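Oligogalacturonate lyase (Vibrio parahaemolyticus RIMD 2210633, PDB 3C5M) probably cleaves, by beta-elimination, short oligogalacturonides derived from pectin, on a seven-bladed beta-propeller that holds a manganese ion near its axis. Local coordinates at residues A[215-220]-A[241-246]; A[263-268]-A[276-281]; A[320-325]-A[334-339]. One frame throughout, in Å; residues are numbered along the deposited sequence.

Contact 1: residues A[215-220]-A[241-246]; sequences DARMWL and THEFWI
Arg217 and Glu243 both place CG between the backbone N and the carbonyl carbon (chi1 49° and 77°), the crowded position. Further bends, at chi3 of the arginine and chi2 of the glutamate, lead to a salt bridge. Arg217 NH1 donates to Glu243 OE1 over 2.6 Å, through a bent N-H. The acceptor lies in the guanidinium plane and uses its syn lone pair, while carboxylate and guanidinium planes stand 86° apart. Thr241 OG1 lies over one face of the guanidinium, 4.3 Å from Arg217 NH1. Arg217 NH2 makes a second salt bridge, to Glu208, so the positive charge is probably shared between two acids, which suits a planar group with several N-H bonds.

Beside this pair the unbranched, flexible Met218, modelled as selenomethionine, lays its SE and CE against Glu243 CB and covers the acid's aliphatic stem. Leu220 CD1 meets the six-membered ring of Trp245 obliquely, 3.8 Å from CZ2; the indole NE1 is spent on Ile194 O. This buried seam joins two neighbouring propeller blades: the loop of Arg217 and Met218 and the start of strand 219-222 face strand 238-245, first of the next sheet, with strand 202-207 bordering Glu243 and strand 252-258 bordering Met218 and Leu220.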
# COMPACT_ATOMS: atom_id res chain seq x y z
N ASP A 215 -16.76 -15.79 -3.74
CA ASP A 215 -17.49 -15.37 -4.94
C ASP A 215 -16.68 -14.48 -5.88
O ASP A 215 -16.57 -14.77 -7.07
CB ASP A 215 -18.80 -14.66 -4.55
CG ASP A 215 -18.62 -13.64 -3.42
OD1 ASP A 215 -19.58 -12.88 -3.14
OD2 ASP A 215 -17.54 -13.60 -2.80
N ALA A 216 -16.12 -13.40 -5.34
CA ALA A 216 -15.29 -12.47 -6.09
C ALA A 216 -14.86 -11.35 -5.16
O ALA A 216 -15.58 -11.02 -4.22
CB ALA A 216 -16.07 -11.90 -7.27
N ARG A 217 -13.69 -10.77 -5.40
CA ARG A 217 -13.24 -9.68 -4.55
C ARG A 217 -13.27 -8.34 -5.27
O ARG A 217 -13.37 -7.30 -4.64
CB ARG A 217 -11.84 -9.96 -4.01
CG ARG A 217 -10.81 -10.37 -5.03
CD ARG A 217 -9.44 -9.91 -4.55
NE ARG A 217 -9.30 -10.10 -3.11
CZ ARG A 217 -8.52 -9.36 -2.32
NH1 ARG A 217 -7.80 -8.38 -2.84
NH2 ARG A 217 -8.46 -9.60 -1.02
N MSE A 218 -13.18 -8.38 -6.59
CA MSE A 218 -13.20 -7.16 -7.38
C MSE A 218 -14.55 -6.47 -7.25
O MSE A 218 -15.43 -6.66 -8.08
CB MSE A 218 -12.95 -7.49 -8.86
CG MSE A 218 -11.62 -8.21 -9.18
SE MSE A 218 -10.02 -7.09 -9.02
CE MSE A 218 -9.62 -7.56 -7.18
N TRP A 219 -14.73 -5.66 -6.21
CA TRP A 219 -16.00 -4.97 -6.05
C TRP A 219 -15.90 -3.45 -6.19
O TRP A 219 -14.83 -2.86 -6.01
CB TRP A 219 -16.64 -5.30 -4.72
CG TRP A 219 -17.20 -6.67 -4.66
CD1 TRP A 219 -16.56 -7.80 -4.28
CD2 TRP A 219 -18.54 -7.05 -4.99
NE1 TRP A 219 -17.41 -8.87 -4.35
CE2 TRP A 219 -18.64 -8.44 -4.78
CE3 TRP A 219 -19.66 -6.35 -5.43
CZ2 TRP A 219 -19.82 -9.14 -5.00
CZ3 TRP A 219 -20.84 -7.05 -5.66
CH2 TRP A 219 -20.90 -8.44 -5.44
N LEU A 220 -17.04 -2.84 -6.52
CA LEU A 220 -17.15 -1.39 -6.71
C LEU A 220 -18.52 -0.94 -6.20
O LEU A 220 -19.48 -1.69 -6.24
CB LEU A 220 -16.99 -1.04 -8.19
CG LEU A 220 -15.90 -0.03 -8.57
CD1 LEU A 220 -14.55 -0.56 -8.10
CD2 LEU A 220 -15.88 0.20 -10.09
N THR A 241 -6.43 -10.75 -7.78
CA THR A 241 -5.85 -10.20 -6.57
C THR A 241 -4.86 -9.09 -6.86
O THR A 241 -4.56 -8.80 -8.02
CB THR A 241 -5.13 -11.28 -5.77
OG1 THR A 241 -4.65 -10.73 -4.54
CG2 THR A 241 -3.95 -11.83 -6.57
N HIS A 242 -4.35 -8.47 -5.81
CA HIS A 242 -3.38 -7.39 -5.96
C HIS A 242 -3.99 -6.17 -6.62
O HIS A 242 -3.26 -5.35 -7.17
CB HIS A 242 -2.20 -7.85 -6.81
CG HIS A 242 -1.47 -9.03 -6.26
ND1 HIS A 242 -1.19 -9.17 -4.91
CD2 HIS A 242 -0.92 -10.11 -6.87
CE1 HIS A 242 -0.50 -10.28 -4.72
NE2 HIS A 242 -0.32 -10.87 -5.89
N GLU A 243 -5.31 -6.04 -6.57
CA GLU A 243 -5.98 -4.91 -7.20
C GLU A 243 -5.53 -3.56 -6.63
O GLU A 243 -5.23 -3.44 -5.43
CB GLU A 243 -7.51 -5.04 -7.06
CG GLU A 243 -8.06 -4.68 -5.68
CD GLU A 243 -8.07 -5.85 -4.70
OE1 GLU A 243 -7.22 -6.76 -4.83
OE2 GLU A 243 -8.93 -5.85 -3.80
N PHE A 244 -5.50 -2.56 -7.48
CA PHE A 244 -5.11 -1.23 -7.05
C PHE A 244 -5.47 -0.20 -8.13
O PHE A 244 -5.34 -0.46 -9.33
CB PHE A 244 -3.61 -1.19 -6.73
CG PHE A 244 -2.72 -1.27 -7.94
CD1 PHE A 244 -2.31 -0.10 -8.58
CD2 PHE A 244 -2.32 -2.50 -8.45
CE1 PHE A 244 -1.50 -0.16 -9.71
CE2 PHE A 244 -1.51 -2.57 -9.59
CZ PHE A 244 -1.09 -1.40 -10.21
N TRP A 245 -5.94 0.96 -7.70
CA TRP A 245 -6.30 2.02 -8.62
C TRP A 245 -5.03 2.58 -9.20
O TRP A 245 -4.03 2.72 -8.50
CB TRP A 245 -7.03 3.14 -7.88
CG TRP A 245 -8.47 2.89 -7.61
CD1 TRP A 245 -9.10 2.88 -6.40
CD2 TRP A 245 -9.48 2.63 -8.59
NE1 TRP A 245 -10.43 2.62 -6.56
CE2 TRP A 245 -10.70 2.46 -7.89
CE3 TRP A 245 -9.48 2.52 -9.98
CZ2 TRP A 245 -11.91 2.18 -8.55
CZ3 TRP A 245 -10.68 2.24 -10.63
CH2 TRP A 245 -11.87 2.08 -9.92
N ILE A 246 -5.04 2.87 -10.49
CA ILE A 246 -3.87 3.48 -11.09
C ILE A 246 -3.99 4.94 -10.66
O ILE A 246 -5.06 5.53 -10.77
CB ILE A 246 -3.92 3.36 -12.60
CG1 ILE A 246 -3.85 1.88 -12.98
CG2 ILE A 246 -2.78 4.16 -13.22
CD1 ILE A 246 -3.84 1.64 -14.45

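Contact 2: residues A[263-268]-A[276-281]; sequences DRVIYK and NEEVMV
Ile266 and Lys268 carry the backbone pairing of strands 264-268 and 276-281, whose axes approach to 4.6 Å with N-to-C directions 137° apart, antiparallel but strongly twisted. Ile266 N donates to Met280 O over 2.8 Å, while Ile266 O receives Val279 N; Lys268 and Glu277 exchange two bonds, each 3.0 Å between the N of one and the O of the other. Val265 stands opposite Val281 but Tyr267 opposite Glu278, so the register slips by one residue: a beta bulge, with Val279 and Met280 together facing Ile266. The two strands form the outer hairpin of a four-stranded propeller blade, with 276-281 at its edge, and Val265 and Tyr267 are bonded on their other side to strand 252-258.

Tyr267 and Glu278 share one face of the sheet. Glu278 CA lies over the face of the Tyr267 ring, and Glu278 CB is 3.6 Å from Tyr267 CE1. Glu278 CG stands anti to its own backbone N (chi1 -178°) and begins an extended chain suited to this exposed edge. Lys232 adds a cation-pi contact to the ring. On the other face Ile266 and Met280 lie side by side, pointing the same way, Ile266 CD1 4.0 Å from Met280 CG, and both apolar chains reach Leu325 of the next blade. Lys268, extended beyond CG, carries its NZ to a weak hydrogen bond with Gly294 O.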
# COMPACT_ATOMS: atom_id res chain seq x y z
N ASP A 263 0.43 -19.33 -15.73
CA ASP A 263 0.85 -17.96 -16.05
C ASP A 263 -0.08 -16.89 -15.50
O ASP A 263 -1.29 -16.93 -15.71
CB ASP A 263 0.99 -17.77 -17.56
CG ASP A 263 2.33 -18.24 -18.07
OD1 ASP A 263 2.57 -19.47 -18.03
OD2 ASP A 263 3.14 -17.39 -18.51
N ARG A 264 0.52 -15.93 -14.81
CA ARG A 264 -0.21 -14.83 -14.21
C ARG A 264 -0.20 -13.65 -15.16
O ARG A 264 0.84 -13.32 -15.73
CB ARG A 264 0.45 -14.46 -12.88
CG ARG A 264 0.58 -15.64 -11.93
CD ARG A 264 1.93 -15.66 -11.23
NE ARG A 264 2.14 -14.50 -10.37
CZ ARG A 264 1.41 -14.22 -9.29
NH1 ARG A 264 1.69 -13.13 -8.57
NH2 ARG A 264 0.41 -15.01 -8.94
N VAL A 265 -1.35 -13.02 -15.36
CA VAL A 265 -1.42 -11.87 -16.26
C VAL A 265 -2.08 -10.65 -15.63
O VAL A 265 -3.09 -10.77 -14.94
CB VAL A 265 -2.18 -12.24 -17.56
CG1 VAL A 265 -1.36 -13.20 -18.37
CG2 VAL A 265 -3.52 -12.85 -17.23
N ILE A 266 -1.49 -9.49 -15.88
CA ILE A 266 -2.00 -8.23 -15.35
C ILE A 266 -3.22 -7.80 -16.16
O ILE A 266 -3.27 -7.99 -17.37
CB ILE A 266 -0.95 -7.13 -15.43
CG1 ILE A 266 0.33 -7.59 -14.73
CG2 ILE A 266 -1.48 -5.86 -14.79
CD1 ILE A 266 1.48 -6.60 -14.81
N TYR A 267 -4.19 -7.21 -15.49
CA TYR A 267 -5.41 -6.77 -16.14
C TYR A 267 -5.78 -5.36 -15.74
O TYR A 267 -5.52 -4.94 -14.62
CB TYR A 267 -6.56 -7.71 -15.76
CG TYR A 267 -6.76 -8.88 -16.69
CD1 TYR A 267 -7.54 -8.75 -17.85
CD2 TYR A 267 -6.19 -10.11 -16.43
CE1 TYR A 267 -7.73 -9.82 -18.71
CE2 TYR A 267 -6.37 -11.19 -17.28
CZ TYR A 267 -7.15 -11.04 -18.42
OH TYR A 267 -7.34 -12.11 -19.26
N LYS A 268 -6.40 -4.62 -16.66
CA LYS A 268 -6.86 -3.26 -16.39
C LYS A 268 -8.37 -3.24 -16.60
O LYS A 268 -8.85 -3.65 -17.65
CB LYS A 268 -6.21 -2.25 -17.35
CG LYS A 268 -4.83 -1.73 -16.93
CD LYS A 268 -4.32 -0.65 -17.90
CE LYS A 268 -2.95 -0.11 -17.47
NZ LYS A 268 -2.33 0.78 -18.50
N ASN A 276 -13.10 -5.26 -18.66
CA ASN A 276 -11.72 -5.61 -18.38
C ASN A 276 -10.94 -5.99 -19.64
O ASN A 276 -11.52 -6.36 -20.65
CB ASN A 276 -11.66 -6.77 -17.37
CG ASN A 276 -12.38 -6.44 -16.07
OD1 ASN A 276 -13.59 -6.22 -16.05
ND2 ASN A 276 -11.63 -6.40 -14.97
N GLU A 277 -9.62 -5.86 -19.57
CA GLU A 277 -8.77 -6.19 -20.70
C GLU A 277 -7.34 -6.50 -20.25
O GLU A 277 -6.77 -5.78 -19.43
CB GLU A 277 -8.76 -5.05 -21.72
CG GLU A 277 -8.44 -3.69 -21.12
CD GLU A 277 -8.28 -2.61 -22.18
OE1 GLU A 277 -7.31 -2.69 -22.97
OE2 GLU A 277 -9.13 -1.70 -22.23
N GLU A 278 -6.79 -7.57 -20.80
CA GLU A 278 -5.44 -8.01 -20.48
C GLU A 278 -4.41 -6.97 -20.94
O GLU A 278 -4.59 -6.33 -21.98
CB GLU A 278 -5.18 -9.35 -21.17
CG GLU A 278 -3.82 -9.96 -20.90
CD GLU A 278 -3.62 -11.25 -21.68
OE1 GLU A 278 -4.44 -12.18 -21.51
OE2 GLU A 278 -2.64 -11.33 -22.46
N VAL A 279 -3.35 -6.80 -20.16
CA VAL A 279 -2.30 -5.85 -20.49
C VAL A 279 -0.96 -6.54 -20.77
O VAL A 279 -0.26 -6.18 -21.72
CB VAL A 279 -2.09 -4.82 -19.36
CG1 VAL A 279 -1.76 -5.54 -18.07
CG2 VAL A 279 -0.98 -3.86 -19.72
N MSE A 280 -0.60 -7.52 -19.94
CA MSE A 280 0.64 -8.25 -20.13
C MSE A 280 0.85 -9.36 -19.11
O MSE A 280 0.07 -9.50 -18.16
CB MSE A 280 1.84 -7.31 -20.09
CG MSE A 280 2.34 -6.96 -18.70
SE MSE A 280 4.03 -5.96 -18.70
CE MSE A 280 3.33 -4.22 -18.32
N VAL A 281 1.91 -10.15 -19.30
CA VAL A 281 2.23 -11.24 -18.39
C VAL A 281 2.69 -10.67 -17.07
O VAL A 281 2.90 -9.47 -16.94
CB VAL A 281 3.37 -12.10 -18.93
CG1 VAL A 281 2.98 -12.68 -20.27
CG2 VAL A 281 4.64 -11.26 -19.05

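Contact 3: residues A[320-325]-A[334-339]; sequences PFLYVL and KLCKHS
Lys334 stretches across Phe321 and Tyr323 on one face of the hairpin. From CB, CG goes to the Tyr323 ring, 3.8 Å from CE1. CD settles over the Phe321 face as a CH-pi contact, 3.6 Å from the ring centroid and 15° off its normal. CE lies 3.6 Å from Phe321 CD1, and a bend at chi4 (65°) turns NZ aside; at 5.5 Å from the Phe321 centroid it adds at most a weak cation-pi attraction. Tyr323 OH, nearby, is bonded to Asp319. Lys337 lays its CD over the opposite Phe321 face, so two long aliphatic chains sandwich the ring, and Lys337 NZ goes on to a long, weak ion pair with Asp16.

Leu322 O takes Leu335 N and Leu322 N gives to Cys336 O; two residues thus face Leu322, the beta bulge that shifts the register by one. Pro320 O accepts two donors, His338 N at 2.9 Å and Ser339 N at 3.2 Å, and lies over the centre of the His338 imidazole, whose NE2 donates to Gly301 O. Strands 321-326 and 334-337 are their blade's outer pair; in the next blade, Leu322 and His338 pack on strand 364-369, Leu335 on that strand and on 376-381, which Cys336 also touches.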
# COMPACT_ATOMS: atom_id res chain seq x y z
N PRO A 320 15.26 -12.62 -6.08
CA PRO A 320 15.43 -11.42 -5.26
C PRO A 320 15.44 -10.14 -6.08
O PRO A 320 15.97 -9.12 -5.64
CB PRO A 320 16.78 -11.68 -4.60
CG PRO A 320 17.57 -12.22 -5.78
CD PRO A 320 16.57 -13.22 -6.39
N PHE A 321 14.86 -10.16 -7.28
CA PHE A 321 14.89 -8.96 -8.12
C PHE A 321 13.62 -8.11 -8.16
O PHE A 321 12.50 -8.59 -7.97
CB PHE A 321 15.25 -9.33 -9.57
CG PHE A 321 16.67 -9.77 -9.75
CD1 PHE A 321 17.00 -11.12 -9.74
CD2 PHE A 321 17.68 -8.83 -9.94
CE1 PHE A 321 18.32 -11.53 -9.91
CE2 PHE A 321 19.00 -9.22 -10.10
CZ PHE A 321 19.32 -10.58 -10.09
N LEU A 322 13.83 -6.82 -8.41
CA LEU A 322 12.75 -5.87 -8.54
C LEU A 322 12.52 -5.76 -10.04
O LEU A 322 13.46 -5.73 -10.82
CB LEU A 322 13.15 -4.51 -7.98
CG LEU A 322 12.97 -4.33 -6.47
CD1 LEU A 322 13.51 -2.97 -6.03
CD2 LEU A 322 11.50 -4.49 -6.12
N TYR A 323 11.26 -5.69 -10.45
CA TYR A 323 10.97 -5.61 -11.87
C TYR A 323 10.33 -4.30 -12.31
O TYR A 323 9.49 -3.74 -11.60
CB TYR A 323 10.07 -6.77 -12.28
CG TYR A 323 10.75 -8.11 -12.26
CD1 TYR A 323 11.22 -8.69 -13.45
CD2 TYR A 323 10.91 -8.82 -11.07
CE1 TYR A 323 11.83 -9.94 -13.45
CE2 TYR A 323 11.52 -10.07 -11.06
CZ TYR A 323 11.97 -10.63 -12.25
OH TYR A 323 12.58 -11.86 -12.26
N VAL A 324 10.75 -3.81 -13.46
CA VAL A 324 10.16 -2.59 -14.00
C VAL A 324 9.51 -2.95 -15.33
O VAL A 324 10.16 -3.02 -16.38
CB VAL A 324 11.21 -1.49 -14.19
CG1 VAL A 324 10.60 -0.32 -14.91
CG2 VAL A 324 11.73 -1.03 -12.84
N LEU A 325 8.20 -3.20 -15.27
CA LEU A 325 7.43 -3.55 -16.45
C LEU A 325 7.09 -2.32 -17.28
O LEU A 325 6.85 -1.24 -16.75
CB LEU A 325 6.14 -4.27 -16.04
CG LEU A 325 6.27 -5.60 -15.30
CD1 LEU A 325 6.86 -5.37 -13.93
CD2 LEU A 325 4.90 -6.27 -15.18
N LYS A 334 14.51 -6.65 -15.26
CA LYS A 334 15.08 -6.60 -13.92
C LYS A 334 15.74 -5.25 -13.69
O LYS A 334 16.64 -4.89 -14.44
CB LYS A 334 16.11 -7.70 -13.72
CG LYS A 334 15.55 -9.11 -13.69
CD LYS A 334 16.63 -10.10 -13.24
CE LYS A 334 16.11 -11.53 -13.16
NZ LYS A 334 15.70 -12.11 -14.48
N LEU A 335 15.31 -4.52 -12.67
CA LEU A 335 15.88 -3.20 -12.37
C LEU A 335 17.17 -3.38 -11.59
O LEU A 335 18.26 -3.09 -12.07
CB LEU A 335 14.91 -2.35 -11.52
CG LEU A 335 14.95 -0.82 -11.66
CD1 LEU A 335 14.32 -0.18 -10.43
CD2 LEU A 335 16.37 -0.34 -11.84
N CYS A 336 17.02 -3.84 -10.37
CA CYS A 336 18.17 -4.07 -9.52
C CYS A 336 17.74 -5.22 -8.65
O CYS A 336 16.79 -5.93 -8.97
CB CYS A 336 18.50 -2.84 -8.67
SG CYS A 336 17.28 -2.47 -7.40
N LYS A 337 18.43 -5.38 -7.54
CA LYS A 337 18.14 -6.48 -6.65
C LYS A 337 17.79 -5.96 -5.26
O LYS A 337 18.46 -5.07 -4.76
CB LYS A 337 19.36 -7.40 -6.63
CG LYS A 337 19.15 -8.77 -6.04
CD LYS A 337 20.22 -9.77 -6.48
CE LYS A 337 21.63 -9.39 -6.02
NZ LYS A 337 22.27 -8.37 -6.91
N HIS A 338 16.72 -6.49 -4.66
CA HIS A 338 16.32 -6.07 -3.32
C HIS A 338 16.81 -7.07 -2.28
O HIS A 338 17.05 -6.71 -1.14
CB HIS A 338 14.79 -5.88 -3.22
CG HIS A 338 13.99 -7.14 -3.39
ND1 HIS A 338 14.01 -8.17 -2.47
CD2 HIS A 338 13.15 -7.54 -4.37
CE1 HIS A 338 13.20 -9.14 -2.88
NE2 HIS A 338 12.67 -8.78 -4.03
N SER A 339 16.96 -8.33 -2.69
CA SER A 339 17.45 -9.39 -1.81
C SER A 339 16.93 -9.27 -0.39
O SER A 339 17.71 -9.07 0.55
CB SER A 339 18.99 -9.39 -1.76
OG SER A 339 19.55 -9.69 -3.03

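In the fold
The three contacts follow one another along the chain and round the propeller. Contact 1 is the buried one and joins two blades through side chains, without backbone pairing, with a salt bridge at its heart. Contacts 2 and 3 are only partly buried outer hairpins, each within a single blade and held by backbone hydrogen bonds across a bulge. Contact 1 shares a sheet with contact 2: 241-246 lies on its first strand, and Ile246 CD1 packs 3.6 Å from Lys268 CE. Contact 2 meets contact 3 through apolar groups, Ile266 CD1 lying 3.5 Å from Leu325 CD2. Contacts 1 and 3 do not touch, their nearest atoms being about 9 Å apart.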